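Local coordinates for protein probable glucarate dehydratase (Mycobacterium smegmatis str. MC2 155, PDB 3VDG) that probably dehydrates glucarate or a related acid sugar as a metal-binding member of the enolase superfamily, at residues A[28-33]-A[141-146]; A[60-63]-A[69-72]; A[280-285]-A[309-314]; A[303-308]-A[336-341]. All coordinates share one frame; numbering follows the deposited sequence.

Contact 1: A[28-33]-A[141-146]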
loop_
_atom_site.group_PDB
_atom_site.type_symbol
_atom_site.label_atom_id
_atom_site.label_comp_id
_atom_site.label_asym_id
_atom_site.label_seq_id
_atom_site.Cartn_x
_atom_site.Cartn_y
_atom_site.Cartn_z
ATOM N N ILE A 28 14.487 -10.654 16.810
ATOM C CA ILE A 28 15.245 -11.374 15.776
ATOM C C ILE A 28 15.792 -10.359 14.784
ATOM O O ILE A 28 15.047 -9.678 14.079
ATOM C CB ILE A 28 14.412 -12.465 15.076
ATOM C CG1 ILE A 28 15.167 -13.022 13.853
ATOM C CG2 ILE A 28 13.012 -11.962 14.727
ATOM C CD1 ILE A 28 14.510 -14.277 13.318
ATOM N N ARG A 29 17.103 -10.230 14.763
ATOM C CA ARG A 29 17.713 -9.124 14.079
ATOM C C ARG A 29 18.865 -9.597 13.198
ATOM O O ARG A 29 19.386 -10.712 13.353
ATOM C CB ARG A 29 18.159 -8.052 15.083
ATOM C CG ARG A 29 19.168 -8.534 16.125
ATOM C CD ARG A 29 20.594 -8.415 15.597
ATOM N NE ARG A 29 21.592 -8.684 16.635
ATOM C CZ ARG A 29 22.900 -8.505 16.479
ATOM N NH1 ARG A 29 23.387 -8.040 15.327
ATOM N NH2 ARG A 29 23.724 -8.749 17.488
ATOM N N ILE A 30 19.250 -8.740 12.274
ATOM C CA ILE A 30 20.224 -9.087 11.260
ATOM C C ILE A 30 21.635 -9.060 11.847
ATOM O O ILE A 30 21.995 -8.104 12.542
ATOM C CB ILE A 30 20.132 -8.060 10.105
ATOM C CG1 ILE A 30 18.771 -8.209 9.396
ATOM C CG2 ILE A 30 21.322 -8.219 9.149
ATOM C CD1 ILE A 30 18.369 -6.992 8.566
ATOM N N THR A 31 22.427 -10.096 11.555
ATOM C CA THR A 31 23.822 -10.126 11.994
ATOM C C THR A 31 24.786 -9.888 10.824
ATOM O O THR A 31 25.935 -9.532 11.020
ATOM C CB THR A 31 24.167 -11.453 12.690
ATOM O OG1 THR A 31 23.838 -12.541 11.822
ATOM C CG2 THR A 31 23.390 -11.589 14.023
ATOM N N GLY A 32 24.307 -10.058 9.598
ATOM C CA GLY A 32 25.167 -9.890 8.429
ATOM C C GLY A 32 24.452 -10.375 7.186
ATOM O O GLY A 32 23.361 -10.939 7.275
ATOM N N ALA A 33 25.049 -10.121 6.023
ATOM C CA ALA A 33 24.544 -10.662 4.769
ATOM C C ALA A 33 25.708 -11.179 3.936
ATOM O O ALA A 33 26.767 -10.556 3.871
ATOM C CB ALA A 33 23.799 -9.598 3.995
ATOM N N VAL A 141 13.077 -8.688 0.581
ATOM C CA VAL A 141 12.545 -10.035 0.275
ATOM C C VAL A 141 13.121 -11.041 1.281
ATOM O O VAL A 141 12.395 -11.864 1.826
ATOM C CB VAL A 141 12.863 -10.468 -1.175
ATOM C CG1 VAL A 141 12.586 -11.958 -1.380
ATOM C CG2 VAL A 141 12.020 -9.654 -2.175
ATOM N N ALA A 142 14.426 -10.946 1.541
ATOM C CA ALA A 142 15.064 -11.806 2.532
ATOM C C ALA A 142 14.477 -11.601 3.943
ATOM O O ALA A 142 14.339 -12.562 4.727
ATOM C CB ALA A 142 16.584 -11.586 2.531
ATOM N N CYS A 143 14.141 -10.358 4.285
ATOM C CA CYS A 143 13.496 -10.085 5.584
ATOM C C CYS A 143 12.140 -10.773 5.682
ATOM O O CYS A 143 11.811 -11.374 6.716
ATOM C CB CYS A 143 13.307 -8.577 5.830
ATOM S SG CYS A 143 14.800 -7.716 6.381
ATOM N N LEU A 144 11.343 -10.679 4.623
ATOM C CA LEU A 144 10.028 -11.341 4.633
ATOM C C LEU A 144 10.192 -12.860 4.730
ATOM O O LEU A 144 9.379 -13.551 5.354
ATOM C CB LEU A 144 9.232 -10.982 3.376
ATOM C CG LEU A 144 8.777 -9.512 3.310
ATOM C CD1 LEU A 144 8.050 -9.245 1.993
ATOM C CD2 LEU A 144 7.867 -9.178 4.470
ATOM N N ASP A 145 11.206 -13.390 4.048
ATOM C CA ASP A 145 11.502 -14.821 4.122
ATOM C C ASP A 145 11.766 -15.200 5.602
ATOM O O ASP A 145 11.195 -16.161 6.109
ATOM C CB ASP A 145 12.706 -15.143 3.206
ATOM C CG ASP A 145 13.018 -16.644 3.084
ATOM O OD1 ASP A 145 12.198 -17.511 3.471
ATOM O OD2 ASP A 145 14.124 -16.955 2.569
ATOM N N VAL A 146 12.615 -14.441 6.297
ATOM C CA VAL A 146 12.843 -14.701 7.729
ATOM C C VAL A 146 11.557 -14.520 8.548
ATOM O O VAL A 146 11.218 -15.369 9.377
ATOM C CB VAL A 146 13.985 -13.847 8.326
ATOM C CG1 VAL A 146 14.193 -14.205 9.807
ATOM C CG2 VAL A 146 15.292 -14.099 7.557
#
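In the N-terminal alpha+beta capping domain expected of an enolase-superfamily protein, Ile30, at the start of strand 30-41, and Ile28, just before it, pack against Cys143 and Val146 of helix 131-151. The two helix residues are three positions apart and so lie on one face of the helix, which is turned to the sheet. The contact is small, about 106 Å² in all, and entirely apolar: each isoleucine reaches the helix through its terminal methyl. The CG1 branch of Ile28 stands opposite its backbone N (chi1 171°) and continues fully extended (chi2 168°), which carries CD1 out to Val146, whose side chain it crosses obliquely. Ile30 reaches across with the end of its side chain, CD1 coming to 4.2 Å from Cys143 SG. Leu63 of the neighbouring strand 55-65 touches both Ile30 and Cys143, and Ile103 of helix 100-111 does the same, making this pair part of a wider buried core between sheet and helices. Arg29, beyond contact with the helix, donates from NH1 to Ile30 O at 3.1 Å, from above the carbonyl plane. Just after Ile30, Thr31 and Gly32 both face Asp64 of strand 55-65, a classic beta bulge. The closest approach of the contact is at Ile28, whose CD1 lies 3.5 Å from Val146 CG1.

Contact 2: A[60-63]-A[69-72]; sequences VIQL and LTGL
Two backbone hydrogen bonds join Leu63 and Gly71, the hydrogen-bonded pair of this antiparallel hairpin. Leu63 N donates to Gly71 O at 2.7 Å, nearly straight at 169° and in the plane of the carbonyl. The return bond, from Gly71 N to Leu63 O, is 2.8 Å long, with the donor tilted somewhat from the carbonyl plane. CA-H...O contacts add to these: Thr70 CA lies 3.2 Å from Leu63 O, and Leu72 CA approaches Ile61 O to 3.3 Å. Gln62 and Leu72 form the neighbouring non-hydrogen-bonded pair. Their side chains rise from the same face and run side by side, Gln62 CG lying 3.7 Å from Leu72 CD2. Thr70 joins them there: with CG2 set opposite its backbone N, the methyl reaches 3.8 Å from Gln62 CB, while OG1 turns to the carboxylate of Asp64. Gln62 thus offers its aliphatic part to the hairpin, and its amide end goes further, NE2 bonding to Glu407 at the start of helix 407-420. The other face carries Leu63, which packs on Ala142 and Cys143 of helix 131-151; Gly71, opposite it, adds no side chain on that face. The chemistry is therefore divided: main-chain bonds set the register of strands 55-65 and 70-75, the Leu63 side chain packs on apolar helix residues while Asp145 and Gln149 of that helix bond Leu72 N and Thr70 O, and on the Gln62 face the amide goes to Glu407 while the Thr70 hydroxyl stays within the hairpin.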
loop_
_atom_site.group_PDB
_atom_site.type_symbol
_atom_site.label_atom_id
_atom_site.label_comp_id
_atom_site.label_asym_id
_atom_site.label_seq_id
_atom_site.Cartn_x
_atom_site.Cartn_y
_atom_site.Cartn_z
ATOM N N VAL A 60 22.906 -13.369 -5.274
ATOM C CA VAL A 60 22.103 -14.040 -4.247
ATOM C C VAL A 60 22.429 -13.425 -2.904
ATOM O O VAL A 60 23.617 -13.295 -2.529
ATOM C CB VAL A 60 22.412 -15.540 -4.218
ATOM C CG1 VAL A 60 21.788 -16.197 -2.979
ATOM C CG2 VAL A 60 21.911 -16.198 -5.509
ATOM N N ILE A 61 21.387 -13.007 -2.188
ATOM C CA ILE A 61 21.524 -12.486 -0.832
ATOM C C ILE A 61 21.118 -13.561 0.153
ATOM O O ILE A 61 20.031 -14.125 0.053
ATOM C CB ILE A 61 20.657 -11.224 -0.565
ATOM C CG1 ILE A 61 21.316 -9.966 -1.140
ATOM C CG2 ILE A 61 20.503 -10.972 0.935
ATOM C CD1 ILE A 61 21.323 -9.913 -2.645
ATOM N N GLN A 62 22.013 -13.855 1.091
ATOM C CA GLN A 62 21.675 -14.715 2.228
ATOM C C GLN A 62 21.749 -13.798 3.433
ATOM O O GLN A 62 22.818 -13.265 3.765
ATOM C CB GLN A 62 22.661 -15.881 2.350
ATOM C CG GLN A 62 22.341 -17.053 1.429
ATOM C CD GLN A 62 23.488 -18.055 1.344
ATOM O OE1 GLN A 62 24.589 -17.710 0.921
ATOM N NE2 GLN A 62 23.228 -19.293 1.746
ATOM N N LEU A 63 20.599 -13.547 4.051
ATOM C CA LEU A 63 20.531 -12.551 5.112
ATOM C C LEU A 63 20.485 -13.330 6.424
ATOM O O LEU A 63 19.529 -14.059 6.679
ATOM C CB LEU A 63 19.272 -11.684 4.946
ATOM C CG LEU A 63 19.090 -10.615 6.024
ATOM C CD1 LEU A 63 20.148 -9.542 5.844
ATOM C CD2 LEU A 63 17.700 -9.984 5.994
ATOM N N LEU A 69 18.371 -18.051 11.636
ATOM C CA LEU A 69 17.530 -18.247 10.441
ATOM C C LEU A 69 18.103 -17.392 9.314
ATOM O O LEU A 69 18.543 -16.278 9.555
ATOM C CB LEU A 69 16.087 -17.821 10.700
ATOM C CG LEU A 69 15.382 -18.595 11.806
ATOM C CD1 LEU A 69 14.013 -17.988 12.062
ATOM C CD2 LEU A 69 15.272 -20.062 11.425
ATOM N N THR A 70 18.102 -17.905 8.091
ATOM C CA THR A 70 18.690 -17.154 6.964
ATOM C C THR A 70 17.598 -16.875 5.944
ATOM O O THR A 70 16.859 -17.786 5.568
ATOM C CB THR A 70 19.845 -17.949 6.297
ATOM O OG1 THR A 70 20.948 -18.021 7.211
ATOM C CG2 THR A 70 20.324 -17.264 5.004
ATOM N N GLY A 71 17.498 -15.626 5.501
ATOM C CA GLY A 71 16.506 -15.259 4.475
ATOM C C GLY A 71 17.197 -15.096 3.114
ATOM O O GLY A 71 18.384 -14.748 3.039
ATOM N N LEU A 72 16.445 -15.306 2.037
ATOM C CA LEU A 72 17.012 -15.263 0.690
ATOM C C LEU A 72 16.391 -14.114 -0.096
ATOM O O LEU A 72 15.195 -13.842 0.027
ATOM C CB LEU A 72 16.722 -16.581 -0.058
ATOM C CG LEU A 72 17.253 -17.854 0.621
ATOM C CD1 LEU A 72 16.889 -19.091 -0.214
ATOM C CD2 LEU A 72 18.750 -17.698 0.819
#

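Contact 3: A[280-285]-A[309-314]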
loop_
_atom_site.group_PDB
_atom_site.type_symbol
_atom_site.label_atom_id
_atom_site.label_comp_id
_atom_site.label_asym_id
_atom_site.label_seq_id
_atom_site.Cartn_x
_atom_site.Cartn_y
_atom_site.Cartn_z
ATOM N N GLU A 280 0.117 10.073 -26.656
ATOM C CA GLU A 280 -0.296 10.260 -28.057
ATOM C C GLU A 280 -0.762 8.943 -28.656
ATOM O O GLU A 280 -1.806 8.887 -29.286
ATOM C CB GLU A 280 0.864 10.814 -28.893
ATOM C CG GLU A 280 0.459 11.405 -30.231
ATOM C CD GLU A 280 -0.321 12.697 -30.070
ATOM O OE1 GLU A 280 -1.041 13.090 -31.013
ATOM O OE2 GLU A 280 -0.219 13.319 -28.991
ATOM N N VAL A 281 0.011 7.876 -28.468
ATOM C CA VAL A 281 -0.374 6.601 -29.039
ATOM C C VAL A 281 -1.659 6.086 -28.379
ATOM O O VAL A 281 -2.550 5.583 -29.069
ATOM C CB VAL A 281 0.745 5.541 -28.921
ATOM C CG1 VAL A 281 0.280 4.196 -29.452
ATOM C CG2 VAL A 281 2.004 5.996 -29.669
ATOM N N ALA A 282 -1.761 6.213 -27.049
ATOM C CA ALA A 282 -2.899 5.617 -26.330
ATOM C C ALA A 282 -4.219 6.254 -26.764
ATOM O O ALA A 282 -5.270 5.599 -26.751
ATOM C CB ALA A 282 -2.729 5.752 -24.825
ATOM N N ALA A 283 -4.162 7.528 -27.141
ATOM C CA ALA A 283 -5.373 8.238 -27.587
ATOM C C ALA A 283 -5.988 7.570 -28.822
ATOM O O ALA A 283 -7.189 7.685 -29.061
ATOM C CB ALA A 283 -5.065 9.712 -27.866
ATOM N N GLN A 284 -5.176 6.865 -29.606
ATOM C CA GLN A 284 -5.671 6.224 -30.825
ATOM C C GLN A 284 -5.707 4.701 -30.726
ATOM O O GLN A 284 -6.494 4.052 -31.402
ATOM C CB GLN A 284 -4.842 6.647 -32.047
ATOM C CG GLN A 284 -4.777 8.154 -32.289
ATOM C CD GLN A 284 -4.273 8.516 -33.680
ATOM O OE1 GLN A 284 -4.703 7.942 -34.680
ATOM N NE2 GLN A 284 -3.368 9.483 -33.748
ATOM N N ALA A 285 -4.858 4.126 -29.878
ATOM C CA ALA A 285 -4.753 2.671 -29.810
ATOM C C ALA A 285 -6.031 2.034 -29.247
ATOM O O ALA A 285 -6.552 2.471 -28.224
ATOM C CB ALA A 285 -3.543 2.261 -28.978
ATOM N N SER A 309 -0.873 8.359 -20.096
ATOM C CA SER A 309 0.137 7.732 -20.941
ATOM C C SER A 309 -0.008 6.232 -21.039
ATOM O O SER A 309 0.346 5.641 -22.055
ATOM C CB SER A 309 1.533 8.052 -20.421
ATOM O OG SER A 309 1.717 9.445 -20.377
ATOM N N VAL A 310 -0.479 5.598 -19.973
ATOM C CA VAL A 310 -0.595 4.133 -19.981
ATOM C C VAL A 310 -1.845 3.677 -19.256
ATOM O O VAL A 310 -2.376 4.387 -18.384
ATOM C CB VAL A 310 0.610 3.420 -19.324
ATOM C CG1 VAL A 310 1.884 3.653 -20.124
ATOM C CG2 VAL A 310 0.769 3.845 -17.867
ATOM N N GLN A 311 -2.295 2.484 -19.619
ATOM C CA GLN A 311 -3.487 1.900 -19.046
ATOM C C GLN A 311 -3.141 0.685 -18.185
ATOM O O GLN A 311 -3.966 0.246 -17.384
ATOM C CB GLN A 311 -4.464 1.517 -20.164
ATOM C CG GLN A 311 -5.077 2.735 -20.860
ATOM C CD GLN A 311 -4.094 3.429 -21.786
ATOM O OE1 GLN A 311 -3.586 2.818 -22.737
ATOM N NE2 GLN A 311 -3.814 4.713 -21.516
ATOM N N VAL A 312 -1.929 0.148 -18.359
ATOM C CA VAL A 312 -1.457 -1.034 -17.607
ATOM C C VAL A 312 -0.016 -0.792 -17.133
ATOM O O VAL A 312 0.822 -0.343 -17.912
ATOM C CB VAL A 312 -1.481 -2.310 -18.483
ATOM C CG1 VAL A 312 -0.888 -3.487 -17.729
ATOM C CG2 VAL A 312 -2.897 -2.651 -18.977
ATOM N N VAL A 313 0.276 -1.053 -15.859
ATOM C CA VAL A 313 1.656 -0.904 -15.357
ATOM C C VAL A 313 2.211 -2.305 -15.078
ATOM O O VAL A 313 1.519 -3.158 -14.518
ATOM C CB VAL A 313 1.717 -0.054 -14.066
ATOM C CG1 VAL A 313 3.154 0.015 -13.534
ATOM C CG2 VAL A 313 1.212 1.360 -14.344
ATOM N N LEU A 314 3.429 -2.580 -15.504
ATOM C CA LEU A 314 4.018 -3.872 -15.181
ATOM C C LEU A 314 4.785 -3.769 -13.888
ATOM O O LEU A 314 5.736 -3.021 -13.799
ATOM C CB LEU A 314 4.921 -4.383 -16.298
ATOM C CG LEU A 314 4.306 -5.258 -17.389
ATOM C CD1 LEU A 314 3.290 -4.482 -18.197
ATOM C CD2 LEU A 314 5.383 -5.822 -18.310
#
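Van der Waals contact carries this small interface, in which the methyl of Ala282, on helix 275-284, meets the side-chain amide of Gln311. Ala282 CB lies just ahead of the amide, almost evenly placed between its ends, at 3.6 Å from Gln311 NE2 and 3.7 Å from Gln311 OE1. A bend at chi2 (74°) in the Gln311 chain brings the amide there. The same methyl also comes to 4.1 Å from Ser309 O, a buried carbonyl oxygen that has no polar partner in the model. The hydrogen bonds nearby run to other parts of the chain: Gln311 OE1 accepts from the backbone N of Leu289, which fixes the amide beside the entry to strand 289-291, and Ser309 OG is bonded to Leu275 O. In 280-285 itself, Val281 O accepts from both Gln284 N and Ala285 N, the latter at 2.8 Å. A barrel helix is here packed on the residues leading into strand 312-315. The site belongs to the (beta/alpha)7-beta barrel of the enolase superfamily, at the N-terminal ends of its strands and away from the end where Asp244, Glu269 and Asn292 bind sodium.

Contact 4: A[303-308]-A[336-341]; sequences AAVAKN and FGLGLS
The ring of Phe336 meets Val305 obliquely, CD2 lying 3.7 Å from Val305 CG1, and it also stacks with the ring of Phe336 of the second subunit. Pro302 of that subunit packs on it too, so the aromatic group takes part in the dimer interface. The Val305 and Phe336 side chains cross at about a right angle. CG1 of Val305 is trans to its backbone N (chi1 166°), which splits the work between the two methyls: CG1 goes to the ring, while CG2 faces Leu338, 4.3 Å from its CD1. In the (beta/alpha)7-beta barrel of the enolase superfamily, this joins the end of helix 301-307, on the outer layer, to the residues that lead from helix 323-336 into strand 339-342. Both helices end in a Schellman motif. Asn308 closes the first with a positive phi of 57°, its N bonding back to Val305 O at 3.2 Å, and Gly337 closes the second with a phi of 75°. Leu338 then leads into strand 339-342 and also packs on Val313 of the neighbouring strand.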
loop_
_atom_site.group_PDB
_atom_site.type_symbol
_atom_site.label_atom_id
_atom_site.label_comp_id
_atom_site.label_asym_id
_atom_site.label_seq_id
_atom_site.Cartn_x
_atom_site.Cartn_y
_atom_site.Cartn_z
ATOM N N ALA A 303 2.672 11.840 -13.091
ATOM C CA ALA A 303 2.702 12.329 -14.484
ATOM C C ALA A 303 2.028 11.333 -15.428
ATOM O O ALA A 303 1.260 11.728 -16.310
ATOM C CB ALA A 303 4.124 12.626 -14.931
ATOM N N ALA A 304 2.287 10.038 -15.237
ATOM C CA ALA A 304 1.661 9.022 -16.092
ATOM C C ALA A 304 0.149 9.073 -15.982
ATOM O O ALA A 304 -0.576 8.903 -16.972
ATOM C CB ALA A 304 2.172 7.616 -15.764
ATOM N N VAL A 305 -0.336 9.273 -14.767
ATOM C CA VAL A 305 -1.773 9.363 -14.547
ATOM C C VAL A 305 -2.335 10.655 -15.174
ATOM O O VAL A 305 -3.349 10.615 -15.875
ATOM C CB VAL A 305 -2.098 9.303 -13.030
ATOM C CG1 VAL A 305 -3.527 9.741 -12.766
ATOM C CG2 VAL A 305 -1.865 7.886 -12.502
ATOM N N ALA A 306 -1.681 11.786 -14.940
ATOM C CA ALA A 306 -2.192 13.068 -15.471
ATOM C C ALA A 306 -2.240 13.069 -17.012
ATOM O O ALA A 306 -3.161 13.602 -17.607
ATOM C CB ALA A 306 -1.355 14.239 -14.966
ATOM N N LYS A 307 -1.249 12.456 -17.648
ATOM C CA LYS A 307 -1.156 12.444 -19.102
ATOM C C LYS A 307 -1.954 11.342 -19.770
ATOM O O LYS A 307 -2.110 11.341 -20.990
ATOM C CB LYS A 307 0.311 12.321 -19.520
ATOM C CG LYS A 307 1.136 13.569 -19.258
ATOM C CD LYS A 307 2.617 13.225 -19.349
ATOM C CE LYS A 307 3.499 14.381 -18.931
ATOM N NZ LYS A 307 3.459 15.445 -19.957
ATOM N N ASN A 308 -2.454 10.393 -18.988
ATOM C CA ASN A 308 -3.082 9.205 -19.579
ATOM C C ASN A 308 -2.127 8.476 -20.515
ATOM O O ASN A 308 -2.509 8.022 -21.596
ATOM C CB ASN A 308 -4.369 9.588 -20.322
ATOM C CG ASN A 308 -5.458 10.070 -19.376
ATOM O OD1 ASN A 308 -5.974 9.296 -18.573
ATOM N ND2 ASN A 308 -5.805 11.350 -19.461
ATOM N N PHE A 336 -6.320 4.260 -9.190
ATOM C CA PHE A 336 -6.317 5.187 -10.321
ATOM C C PHE A 336 -6.769 4.550 -11.638
ATOM O O PHE A 336 -6.620 5.134 -12.706
ATOM C CB PHE A 336 -4.950 5.853 -10.448
ATOM C CG PHE A 336 -4.716 6.899 -9.404
ATOM C CD1 PHE A 336 -4.290 6.540 -8.131
ATOM C CD2 PHE A 336 -4.965 8.248 -9.680
ATOM C CE1 PHE A 336 -4.110 7.504 -7.142
ATOM C CE2 PHE A 336 -4.773 9.216 -8.702
ATOM C CZ PHE A 336 -4.351 8.844 -7.428
ATOM N N GLY A 337 -7.320 3.347 -11.560
ATOM C CA GLY A 337 -7.929 2.705 -12.727
ATOM C C GLY A 337 -6.951 2.142 -13.738
ATOM O O GLY A 337 -7.273 2.029 -14.926
ATOM N N LEU A 338 -5.765 1.754 -13.273
ATOM C CA LEU A 338 -4.751 1.148 -14.142
ATOM C C LEU A 338 -4.719 -0.364 -13.959
ATOM O O LEU A 338 -4.850 -0.862 -12.829
ATOM C CB LEU A 338 -3.371 1.707 -13.774
ATOM C CG LEU A 338 -3.196 3.228 -13.864
ATOM C CD1 LEU A 338 -1.817 3.626 -13.349
ATOM C CD2 LEU A 338 -3.396 3.697 -15.295
ATOM N N GLY A 339 -4.525 -1.103 -15.045
ATOM C CA GLY A 339 -4.375 -2.553 -14.938
ATOM C C GLY A 339 -2.978 -2.867 -14.407
ATOM O O GLY A 339 -2.099 -1.994 -14.372
ATOM N N LEU A 340 -2.764 -4.111 -13.998
ATOM C CA LEU A 340 -1.483 -4.492 -13.366
ATOM C C LEU A 340 -1.002 -5.816 -13.914
ATOM O O LEU A 340 -1.744 -6.796 -13.930
ATOM C CB LEU A 340 -1.638 -4.614 -11.848
ATOM C CG LEU A 340 -0.333 -4.949 -11.093
ATOM C CD1 LEU A 340 0.587 -3.733 -11.093
ATOM C CD2 LEU A 340 -0.662 -5.361 -9.663
ATOM N N SER A 341 0.244 -5.848 -14.366
ATOM C CA SER A 341 0.830 -7.089 -14.842
ATOM C C SER A 341 2.184 -7.208 -14.137
ATOM O O SER A 341 2.423 -6.514 -13.132
ATOM C CB SER A 341 0.962 -7.029 -16.381
ATOM O OG SER A 341 1.409 -8.272 -16.925
#

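In the fold
From the N terminus, 28-33 opens contact 1, which closes 108 residues later on helix 131-151; the short hairpin of contact 2 falls wholly within that span. The two touch, since helix 131-151 lies against strands 30-41, 55-65 and 70-75 of one sheet, and together they tie the three-stranded sheet of the probable capping domain to its helix. Contacts 3 and 4 both come later in the chain, after contact 1 has closed, their centres some 34 to 39 Å from those of the first pair. Their segments alternate along the chain, so the loops they close cross: helix 275-284, helix 301-307, strand 312-315, then strand 339-342. Those two strands are neighbours in the barrel sheet, hydrogen-bonded where Gln311 and Val313 meet Gly339.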